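Local coordinates for mannosylglycerate hydrolase MGH1-like glycoside hydrolase domain-containing protein (Thermus thermophilus HB8, PDB 4WVC) that hydrolyses mannosylglycerate, and also glucosylglycerate, to the free sugar and glycerate, as a glycoside hydrolase of family 63, at residues Asn166-Asp171 and Tyr349-Val354; Lys172-Val177 and Lys201-Arg206; Tyr28-Leu33 and Ile72-Gln77. All coordinates share one frame; numbering follows the deposited sequence.

Contact 1: residues Asn166-Asp171 and Tyr349-Val354; sequences NSPAWD and YWRGPV. With DGY ((2R)-2,3-dihydroxypropanoic acid), chain E.
Two active-site loops meet where R351 of 349-354 reaches across N166-D171, the loop that directly follows the proton donor D165. The guanidinium takes the D171 carboxylate end-on: NH1 lies 2.8 Å from OD1 and NH2 2.9 Å from OD2, both on syn lone pairs. Both bonds are nearly straight and the two planes only 17° apart, which makes this a nearly flat, two-bond salt bridge. NH1 also donates to the backbone oxygen of N166 (NH1 to O 2.8 Å), which sits somewhat out of the guanidinium plane, while NE pairs with E345. One guanidinium face is packed by P168, whose CG stands 3.9 Å above its centre. Y349 and W350, probable substrate-binding residues in the (alpha/alpha)6 barrel of this GH63 hydrolase, are tied to the same loop: the backbone N of W350 donates to N166 OD1 at 3.0 Å, in the carbonyl plane on a lone pair. N166 CB carries CG between its own N and carbonyl carbon (chi1 70°), and this turns the amide toward the 349-350 peptide. A methionine in place of R351 would probably leave the D171 carboxylate and the N166 carbonyl without their shared donor, so that the loop behind D165 could shift. A water bridges S167 OG and the W350 carbonyl O, 2.6 Å from the latter. On the pocket side, Y349 OH lies 3.0 Å from O1 of the bound glycerate.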
loop_
_atom_site.group_PDB
_atom_site.type_symbol
_atom_site.label_atom_id
_atom_site.label_comp_id
_atom_site.label_asym_id
_atom_site.label_seq_id
_atom_site.Cartn_x
_atom_site.Cartn_y
_atom_site.Cartn_z
ATOM N N ASN A 166 -6.087 18.822 25.934
ATOM C CA ASN A 166 -5.988 18.045 27.164
ATOM C C ASN A 166 -6.314 16.571 26.960
ATOM O O ASN A 166 -6.821 15.892 27.868
ATOM C CB ASN A 166 -6.833 18.665 28.288
ATOM C CG ASN A 166 -8.321 18.531 28.053
ATOM O OD1 ASN A 166 -8.765 18.388 26.919
ATOM N ND2 ASN A 166 -9.100 18.567 29.127
ATOM N N SER A 167 -5.987 16.058 25.778
ATOM C CA SER A 167 -6.208 14.633 25.487
ATOM C C SER A 167 -5.509 13.784 26.536
ATOM O O SER A 167 -4.372 14.067 26.913
ATOM C CB SER A 167 -5.685 14.250 24.102
ATOM O OG SER A 167 -5.783 12.854 23.908
ATOM N N PRO A 168 -6.183 12.740 27.024
ATOM C CA PRO A 168 -5.485 11.947 28.032
ATOM C C PRO A 168 -4.178 11.306 27.528
ATOM O O PRO A 168 -3.345 10.968 28.349
ATOM C CB PRO A 168 -6.517 10.887 28.428
ATOM C CG PRO A 168 -7.841 11.523 28.095
ATOM C CD PRO A 168 -7.579 12.314 26.853
ATOM N N ALA A 169 -3.979 11.170 26.208
ATOM C CA ALA A 169 -2.689 10.681 25.678
ATOM C C ALA A 169 -1.490 11.540 26.134
ATOM O O ALA A 169 -0.403 11.015 26.329
ATOM C CB ALA A 169 -2.737 10.584 24.164
ATOM N N TRP A 170 -1.705 12.852 26.307
ATOM C CA TRP A 170 -0.644 13.763 26.721
ATOM C C TRP A 170 -0.349 13.783 28.219
ATOM O O TRP A 170 0.681 14.351 28.614
ATOM C CB TRP A 170 -0.915 15.201 26.261
ATOM C CG TRP A 170 -1.516 15.363 24.868
ATOM C CD1 TRP A 170 -2.398 16.319 24.494
ATOM C CD2 TRP A 170 -1.294 14.543 23.696
ATOM N NE1 TRP A 170 -2.733 16.173 23.175
ATOM C CE2 TRP A 170 -2.067 15.097 22.658
ATOM C CE3 TRP A 170 -0.515 13.407 23.422
ATOM C CZ2 TRP A 170 -2.096 14.556 21.375
ATOM C CZ3 TRP A 170 -0.553 12.862 22.132
ATOM C CH2 TRP A 170 -1.332 13.439 21.135
ATOM N N ASP A 171 -1.189 13.180 29.059
ATOM C CA ASP A 171 -0.984 13.288 30.528
ATOM C C ASP A 171 0.430 12.897 30.969
ATOM O O ASP A 171 1.104 13.680 31.648
ATOM C CB ASP A 171 -1.945 12.398 31.317
ATOM C CG ASP A 171 -3.362 12.878 31.287
ATOM O OD1 ASP A 171 -3.668 13.982 30.779
ATOM O OD2 ASP A 171 -4.187 12.087 31.769
ATOM N N TYR A 349 -13.631 18.743 27.521
ATOM C CA TYR A 349 -12.806 19.147 26.371
ATOM C C TYR A 349 -12.453 17.995 25.399
ATOM O O TYR A 349 -13.293 17.593 24.594
ATOM C CB TYR A 349 -11.565 19.908 26.881
ATOM C CG TYR A 349 -10.994 21.005 26.000
ATOM C CD1 TYR A 349 -11.777 21.645 25.045
ATOM C CD2 TYR A 349 -9.692 21.476 26.196
ATOM C CE1 TYR A 349 -11.276 22.674 24.275
ATOM C CE2 TYR A 349 -9.186 22.521 25.427
ATOM C CZ TYR A 349 -9.999 23.125 24.467
ATOM O OH TYR A 349 -9.552 24.165 23.646
ATOM N N TRP A 350 -11.226 17.474 25.461
ATOM C CA TRP A 350 -10.798 16.380 24.573
ATOM C C TRP A 350 -10.632 15.065 25.357
ATOM O O TRP A 350 -9.983 14.131 24.901
ATOM C CB TRP A 350 -9.502 16.761 23.853
ATOM C CG TRP A 350 -9.684 17.820 22.835
ATOM C CD1 TRP A 350 -9.455 19.136 22.979
ATOM C CD2 TRP A 350 -10.090 17.633 21.486
ATOM N NE1 TRP A 350 -9.724 19.816 21.815
ATOM C CE2 TRP A 350 -10.122 18.912 20.877
ATOM C CE3 TRP A 350 -10.448 16.507 20.722
ATOM C CZ2 TRP A 350 -10.502 19.103 19.556
ATOM C CZ3 TRP A 350 -10.824 16.704 19.401
ATOM C CH2 TRP A 350 -10.848 17.994 18.832
ATOM N N ARG A 351 -11.239 14.995 26.533
ATOM C CA ARG A 351 -11.180 13.786 27.349
ATOM C C ARG A 351 -12.510 13.010 27.342
ATOM O O ARG A 351 -12.807 12.252 28.285
ATOM C CB ARG A 351 -10.744 14.142 28.784
ATOM C CG ARG A 351 -9.467 14.959 28.855
ATOM C CD ARG A 351 -9.126 15.456 30.273
ATOM N NE ARG A 351 -8.560 14.393 31.102
ATOM C CZ ARG A 351 -7.279 14.023 31.112
ATOM N NH1 ARG A 351 -6.388 14.602 30.325
ATOM N NH2 ARG A 351 -6.898 13.041 31.896
ATOM N N GLY A 352 -13.313 13.177 26.291
ATOM C CA GLY A 352 -14.580 12.463 26.186
ATOM C C GLY A 352 -15.615 13.052 25.264
ATOM O O GLY A 352 -16.293 12.311 24.569
ATOM N N PRO A 353 -15.786 14.386 25.275
ATOM C CA PRO A 353 -16.807 14.985 24.435
ATOM C C PRO A 353 -16.699 14.653 22.956
ATOM O O PRO A 353 -15.631 14.319 22.471
ATOM C CB PRO A 353 -16.588 16.484 24.661
ATOM C CG PRO A 353 -16.156 16.566 26.063
ATOM C CD PRO A 353 -15.279 15.362 26.260
ATOM N N VAL A 354 -17.826 14.779 22.265
ATOM C CA VAL A 354 -17.919 14.590 20.850
ATOM C C VAL A 354 -17.608 15.918 20.148
ATOM O O VAL A 354 -18.090 16.979 20.564
ATOM C CB VAL A 354 -19.352 14.185 20.467
ATOM C CG1 VAL A 354 -19.540 14.180 18.955
ATOM C CG2 VAL A 354 -19.706 12.842 21.063
HETATM C C1 DGY E . -7.076 27.258 23.790
HETATM O O1 DGY E . -7.833 26.483 24.452
HETATM O O2 DGY E . -6.560 28.308 24.238
HETATM C C2 DGY E . -6.759 26.917 22.368
HETATM O O3 DGY E . -7.142 25.556 22.115
HETATM C C3 DGY E . -5.266 27.115 22.112
HETATM O O4 DGY E . -4.886 26.511 20.866
HETATM O O HOH W 1 -8.337 13.210 23.119
#

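Contact 2: residues Lys172-Val177 and Lys201-Arg206; sequences KPLSRV and KEDYDR
R206, in the first turns of helix 201-216, lies against the short helix 171-175 and the residues that leave it, a helix-to-loop packing within the (alpha/alpha)6-barrel catalytic domain. Its CB faces L174, with L174 CD2 at 4.2 Å. The next atom, CG, makes the tighter apolar contact, 3.5 Å from V177 CB, and is equally 3.5 Å from L174 O; the side chains of R206 and V177 run antiparallel alongside one another. This fits the backbone spacing, since V177 and R206 have the nearest CA atoms across the two segments, 5.9 Å apart. V179 also touches the arginine, and V177 also touches S209 and L210 of helix 201-216. Beyond CG the chain bends twice, at chi2 (90°) and chi3 (143°), which brings NE round to the L174 carbonyl. NE then points at the L174 carbonyl O, 3.5 Å away with an N-H...O angle of 153°: a weak bond, to an oxygen that also accepts from V177 N within its own segment. At the tip the two terminal nitrogens part company. NH1 faces E202 one turn earlier in its own helix, where E202 OE1 lies well out of the guanidinium plane, so the pairing is one of charge alone. NH2 goes to the other helix, and S175 CA meets it at the guanidinium edge, in plane, at 3.9 Å.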
loop_
_atom_site.group_PDB
_atom_site.type_symbol
_atom_site.label_atom_id
_atom_site.label_comp_id
_atom_site.label_asym_id
_atom_site.label_seq_id
_atom_site.Cartn_x
_atom_site.Cartn_y
_atom_site.Cartn_z
ATOM N N LYS A 172 0.872 11.691 30.616
ATOM C CA LYS A 172 2.193 11.234 31.073
ATOM C C LYS A 172 3.323 12.043 30.418
ATOM O O LYS A 172 4.245 12.459 31.105
ATOM C CB LYS A 172 2.397 9.736 30.883
ATOM C CG LYS A 172 3.592 9.173 31.666
ATOM C CD LYS A 172 3.781 7.650 31.537
ATOM C CE LYS A 172 4.260 7.227 30.131
ATOM N NZ LYS A 172 5.739 7.042 30.029
ATOM N N PRO A 173 3.255 12.270 29.093
ATOM C CA PRO A 173 4.225 13.229 28.533
ATOM C C PRO A 173 4.283 14.588 29.294
ATOM O O PRO A 173 5.376 15.098 29.566
ATOM C CB PRO A 173 3.726 13.423 27.096
ATOM C CG PRO A 173 3.057 12.128 26.751
ATOM C CD PRO A 173 2.525 11.537 28.041
ATOM N N LEU A 174 3.120 15.154 29.631
ATOM C CA LEU A 174 3.062 16.438 30.328
ATOM C C LEU A 174 3.599 16.370 31.750
ATOM O O LEU A 174 4.208 17.336 32.229
ATOM C CB LEU A 174 1.646 16.991 30.358
ATOM C CG LEU A 174 1.206 17.674 29.074
ATOM C CD1 LEU A 174 -0.175 18.285 29.274
ATOM C CD2 LEU A 174 2.199 18.750 28.689
ATOM N N SER A 175 3.407 15.233 32.411
ATOM C CA SER A 175 3.940 15.026 33.760
ATOM C C SER A 175 5.411 15.390 33.892
ATOM O O SER A 175 5.842 15.777 34.969
ATOM C CB SER A 175 3.704 13.591 34.232
ATOM O OG SER A 175 4.385 12.656 33.422
ATOM N N ARG A 176 6.174 15.294 32.803
ATOM C CA ARG A 176 7.603 15.629 32.836
ATOM C C ARG A 176 7.926 17.105 32.654
ATOM O O ARG A 176 9.070 17.501 32.820
ATOM C CB ARG A 176 8.372 14.790 31.811
ATOM C CG ARG A 176 8.204 13.291 32.087
ATOM C CD ARG A 176 9.309 12.416 31.516
ATOM N NE ARG A 176 8.870 11.957 30.211
ATOM C CZ ARG A 176 8.114 10.885 29.975
ATOM N NH1 ARG A 176 7.719 10.066 30.953
ATOM N NH2 ARG A 176 7.761 10.626 28.728
ATOM N N VAL A 177 6.943 17.923 32.308
ATOM C CA VAL A 177 7.214 19.344 32.089
ATOM C C VAL A 177 7.386 20.034 33.436
ATOM O O VAL A 177 6.479 19.972 34.267
ATOM C CB VAL A 177 6.077 20.032 31.324
ATOM C CG1 VAL A 177 6.318 21.540 31.220
ATOM C CG2 VAL A 177 5.923 19.405 29.955
ATOM N N LYS A 201 -5.792 23.358 36.071
ATOM C CA LYS A 201 -4.692 24.306 36.205
ATOM C C LYS A 201 -3.348 23.613 36.026
ATOM O O LYS A 201 -2.460 24.176 35.395
ATOM C CB LYS A 201 -4.757 24.976 37.591
ATOM C CG LYS A 201 -3.750 26.102 37.883
ATOM C CD LYS A 201 -3.834 26.658 39.309
ATOM C CE LYS A 201 -3.484 25.629 40.378
ATOM N NZ LYS A 201 -2.086 25.124 40.283
ATOM N N GLU A 202 -3.223 22.389 36.549
ATOM C CA GLU A 202 -2.019 21.590 36.365
ATOM C C GLU A 202 -1.665 21.503 34.893
ATOM O O GLU A 202 -0.503 21.526 34.523
ATOM C CB GLU A 202 -2.185 20.165 36.902
ATOM C CG GLU A 202 -1.915 20.004 38.386
ATOM C CD GLU A 202 -1.736 18.548 38.822
ATOM O OE1 GLU A 202 -1.013 17.792 38.112
ATOM O OE2 GLU A 202 -2.277 18.163 39.892
ATOM N N ASP A 203 -2.688 21.390 34.059
ATOM C CA ASP A 203 -2.500 21.396 32.622
ATOM C C ASP A 203 -1.974 22.739 32.159
ATOM O O ASP A 203 -0.918 22.789 31.512
ATOM C CB ASP A 203 -3.805 21.051 31.895
ATOM C CG ASP A 203 -4.325 19.675 32.255
ATOM O OD1 ASP A 203 -3.549 18.703 32.197
ATOM O OD2 ASP A 203 -5.512 19.570 32.592
ATOM N N TYR A 204 -2.669 23.828 32.492
ATOM C CA TYR A 204 -2.242 25.171 32.028
ATOM C C TYR A 204 -0.851 25.621 32.520
ATOM O O TYR A 204 -0.099 26.281 31.772
ATOM C CB TYR A 204 -3.296 26.236 32.351
ATOM C CG TYR A 204 -4.216 26.546 31.199
ATOM C CD1 TYR A 204 -5.177 25.640 30.786
ATOM C CD2 TYR A 204 -4.121 27.742 30.520
ATOM C CE1 TYR A 204 -6.014 25.922 29.721
ATOM C CE2 TYR A 204 -4.949 28.035 29.460
ATOM C CZ TYR A 204 -5.896 27.120 29.061
ATOM O OH TYR A 204 -6.726 27.431 28.003
ATOM N N ASP A 205 -0.495 25.262 33.749
ATOM C CA ASP A 205 0.861 25.511 34.247
ATOM C C ASP A 205 1.893 24.915 33.296
ATOM O O ASP A 205 2.915 25.531 33.002
ATOM C CB ASP A 205 1.071 24.898 35.642
ATOM C CG ASP A 205 0.364 25.667 36.748
ATOM O OD1 ASP A 205 -0.070 26.816 36.535
ATOM O OD2 ASP A 205 0.239 25.096 37.850
ATOM N N ARG A 206 1.620 23.693 32.858
ATOM C CA ARG A 206 2.517 22.964 31.989
ATOM C C ARG A 206 2.469 23.515 30.577
ATOM O O ARG A 206 3.484 23.485 29.892
ATOM C CB ARG A 206 2.170 21.479 31.911
ATOM C CG ARG A 206 2.959 20.558 32.836
ATOM C CD ARG A 206 2.304 20.376 34.181
ATOM N NE ARG A 206 2.437 19.029 34.711
ATOM C CZ ARG A 206 2.205 18.690 35.986
ATOM N NH1 ARG A 206 1.829 19.596 36.896
ATOM N NH2 ARG A 206 2.342 17.415 36.360
#

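Contact 3: residues Tyr28-Leu33 and Ile72-Gln77; sequences YPYQWL and IVFHEQ. With DGY ((2R)-2,3-dihydroxypropanoic acid), chain E.
The Y30 ring lies between two residues: F74 turns its edge to one face, with CD1 3.5 Å above the ring plane over its centre, and P29 CG approaches the opposite face toward the rim. The Y30-F74 pair is T-shaped, with centroids 4.9 Å apart and planes at 87°. At the Y30 edge the E76 carbonyl O comes to 3.1 Å from CE1. The W32 indole is likewise covered on both faces, by I72 CG1 in a CH-pi contact (3.6 Å from the five-membered-ring centroid) and by Y28 CD1. I72 CG1 stands beside its backbone N (chi1 -58°), which lays CG1 and CD1 along the indole. At the indole edge NE1 donates to O4 of the bound glycerate, 3.0 Å away at 166°, so this two-stranded antiparallel pairing also shapes the substrate pocket. Q31 and V73 form the antiparallel hydrogen-bonded pair (V73 N to Q31 O 2.8 Å), and W32 with I72 the non-hydrogen-bonded one. Q31 OE1 is buried without a polar partner, against H75 CE1. On the Q31 and V73 side the two-stranded sheet packs on helix 48-62, while Y30 and F74 rest on P85 of helix 85-88, and helix 33-43 starts directly after W32.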
loop_
_atom_site.group_PDB
_atom_site.type_symbol
_atom_site.label_atom_id
_atom_site.label_comp_id
_atom_site.label_asym_id
_atom_site.label_seq_id
_atom_site.Cartn_x
_atom_site.Cartn_y
_atom_site.Cartn_z
ATOM N N TYR A 28 -12.306 32.802 21.853
ATOM C CA TYR A 28 -11.246 32.645 20.857
ATOM C C TYR A 28 -11.266 33.835 19.902
ATOM O O TYR A 28 -11.715 33.719 18.754
ATOM C CB TYR A 28 -11.475 31.362 20.063
ATOM C CG TYR A 28 -11.437 30.079 20.872
ATOM C CD1 TYR A 28 -10.338 29.749 21.671
ATOM C CD2 TYR A 28 -12.482 29.168 20.793
ATOM C CE1 TYR A 28 -10.313 28.564 22.400
ATOM C CE2 TYR A 28 -12.458 27.979 21.505
ATOM C CZ TYR A 28 -11.375 27.685 22.312
ATOM O OH TYR A 28 -11.368 26.483 22.977
ATOM N N PRO A 29 -10.794 35.001 20.372
ATOM C CA PRO A 29 -10.929 36.258 19.625
ATOM C C PRO A 29 -9.841 36.513 18.571
ATOM O O PRO A 29 -9.482 37.671 18.343
ATOM C CB PRO A 29 -10.810 37.307 20.744
ATOM C CG PRO A 29 -9.830 36.701 21.695
ATOM C CD PRO A 29 -10.035 35.194 21.623
ATOM N N TYR A 30 -9.314 35.458 17.942
ATOM C CA TYR A 30 -8.164 35.558 17.041
ATOM C C TYR A 30 -8.339 34.558 15.895
ATOM O O TYR A 30 -9.296 33.789 15.884
ATOM C CB TYR A 30 -6.857 35.262 17.794
ATOM C CG TYR A 30 -6.529 36.158 18.998
ATOM C CD1 TYR A 30 -6.328 37.527 18.850
ATOM C CD2 TYR A 30 -6.345 35.613 20.272
ATOM C CE1 TYR A 30 -6.007 38.336 19.937
ATOM C CE2 TYR A 30 -6.018 36.409 21.365
ATOM C CZ TYR A 30 -5.853 37.775 21.199
ATOM O OH TYR A 30 -5.516 38.567 22.290
ATOM N N GLN A 31 -7.429 34.536 14.938
ATOM C CA GLN A 31 -7.476 33.484 13.909
ATOM C C GLN A 31 -6.716 32.234 14.346
ATOM O O GLN A 31 -5.545 32.322 14.676
ATOM C CB GLN A 31 -6.888 33.972 12.581
ATOM C CG GLN A 31 -7.131 32.996 11.451
ATOM C CD GLN A 31 -6.719 33.556 10.123
ATOM O OE1 GLN A 31 -5.885 34.442 10.056
ATOM N NE2 GLN A 31 -7.320 33.054 9.050
ATOM N N TRP A 32 -7.390 31.086 14.337
ATOM C CA TRP A 32 -6.751 29.783 14.571
ATOM C C TRP A 32 -6.519 29.036 13.250
ATOM O O TRP A 32 -7.298 29.167 12.280
ATOM C CB TRP A 32 -7.565 28.930 15.543
ATOM C CG TRP A 32 -7.129 28.998 16.970
ATOM C CD1 TRP A 32 -6.416 28.047 17.653
ATOM C CD2 TRP A 32 -7.391 30.041 17.896
ATOM N NE1 TRP A 32 -6.207 28.451 18.946
ATOM C CE2 TRP A 32 -6.799 29.671 19.121
ATOM C CE3 TRP A 32 -8.064 31.276 17.812
ATOM C CZ2 TRP A 32 -6.856 30.485 20.252
ATOM C CZ3 TRP A 32 -8.123 32.070 18.936
ATOM C CH2 TRP A 32 -7.525 31.677 20.133
ATOM N N LEU A 33 -5.438 28.264 13.221
ATOM C CA LEU A 33 -4.997 27.571 12.017
ATOM C C LEU A 33 -5.993 26.504 11.517
ATOM O O LEU A 33 -6.561 26.669 10.426
ATOM C CB LEU A 33 -3.606 26.938 12.237
ATOM C CG LEU A 33 -2.885 26.286 11.043
ATOM C CD1 LEU A 33 -1.392 26.219 11.343
ATOM C CD2 LEU A 33 -3.401 24.887 10.738
ATOM N N ILE A 72 -2.090 30.438 16.068
ATOM C CA ILE A 72 -2.912 31.627 16.249
ATOM C C ILE A 72 -2.252 32.806 15.568
ATOM O O ILE A 72 -1.049 33.055 15.766
ATOM C CB ILE A 72 -3.078 32.020 17.745
ATOM C CG1 ILE A 72 -3.690 30.889 18.567
ATOM C CG2 ILE A 72 -3.935 33.269 17.869
ATOM C CD1 ILE A 72 -3.491 31.022 20.068
ATOM N N VAL A 73 -3.034 33.525 14.771
ATOM C CA VAL A 73 -2.654 34.848 14.283
ATOM C C VAL A 73 -3.387 35.868 15.139
ATOM O O VAL A 73 -4.613 35.964 15.091
ATOM C CB VAL A 73 -3.010 35.063 12.807
ATOM C CG1 VAL A 73 -2.540 36.436 12.355
ATOM C CG2 VAL A 73 -2.363 33.986 11.949
ATOM N N PHE A 74 -2.626 36.602 15.944
ATOM C CA PHE A 74 -3.186 37.567 16.886
ATOM C C PHE A 74 -3.563 38.891 16.213
ATOM O O PHE A 74 -2.934 39.909 16.467
ATOM C CB PHE A 74 -2.185 37.831 18.005
ATOM C CG PHE A 74 -1.853 36.626 18.845
ATOM C CD1 PHE A 74 -2.828 35.998 19.608
ATOM C CD2 PHE A 74 -0.538 36.152 18.922
ATOM C CE1 PHE A 74 -2.506 34.903 20.411
ATOM C CE2 PHE A 74 -0.219 35.067 19.722
ATOM C CZ PHE A 74 -1.205 34.436 20.467
ATOM N N HIS A 75 -4.583 38.884 15.359
ATOM C CA HIS A 75 -4.921 40.058 14.552
ATOM C C HIS A 75 -5.221 41.347 15.344
ATOM O O HIS A 75 -4.665 42.388 15.043
ATOM C CB HIS A 75 -6.101 39.750 13.623
ATOM C CG HIS A 75 -5.728 38.990 12.387
ATOM N ND1 HIS A 75 -5.860 37.619 12.286
ATOM C CD2 HIS A 75 -5.267 39.411 11.185
ATOM C CE1 HIS A 75 -5.470 37.231 11.088
ATOM N NE2 HIS A 75 -5.100 38.299 10.402
ATOM N N GLU A 76 -6.115 41.275 16.324
ATOM C CA GLU A 76 -6.572 42.454 17.044
ATOM C C GLU A 76 -6.346 42.283 18.526
ATOM O O GLU A 76 -6.604 41.225 19.079
ATOM C CB GLU A 76 -8.072 42.681 16.797
ATOM C CG GLU A 76 -8.445 43.095 15.373
ATOM C CD GLU A 76 -9.809 42.562 14.896
ATOM O OE1 GLU A 76 -10.313 41.530 15.415
ATOM O OE2 GLU A 76 -10.384 43.176 13.967
ATOM N N GLN A 77 -5.903 43.348 19.179
ATOM C CA GLN A 77 -5.787 43.387 20.638
ATOM C C GLN A 77 -7.035 42.812 21.285
ATOM O O GLN A 77 -8.144 43.029 20.801
ATOM C CB GLN A 77 -5.634 44.843 21.127
ATOM C CG GLN A 77 -4.316 45.541 20.809
ATOM C CD GLN A 77 -3.094 44.955 21.517
ATOM O OE1 GLN A 77 -1.952 45.240 21.131
ATOM N NE2 GLN A 77 -3.318 44.158 22.567
HETATM C C1 DGY E . -7.076 27.258 23.790
HETATM O O1 DGY E . -7.833 26.483 24.452
HETATM O O2 DGY E . -6.560 28.308 24.238
HETATM C C2 DGY E . -6.759 26.917 22.368
HETATM O O3 DGY E . -7.142 25.556 22.115
HETATM C C3 DGY E . -5.266 27.115 22.112
HETATM O O4 DGY E . -4.886 26.511 20.866
HETATM O O HOH W 2 -8.023 39.255 16.556
#

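Contacts 1 and 3 are buried and border the same pocket: both touch the bound glycerate, and the hydroxyls of Y349 and Y28 meet at 3.0 Å from OH to OH, probably hydrogen-bonded. Contact 2 is only partly buried; its centre lies about 20 Å from that of the chain, against about 13 Å and 16 Å for the centres of contacts 1 and 3. It continues the chain of contact 1, since 166-171 runs straight into 172-177, though the two contacts do not otherwise touch. The chemistry follows the setting. Loops in contact 1 are joined by charge and directed polar bonds, strands in contact 3 by paired backbone and ring faces, and a helix and the short helix-and-turn beside it in contact 2 by apolar stems and one weak bond.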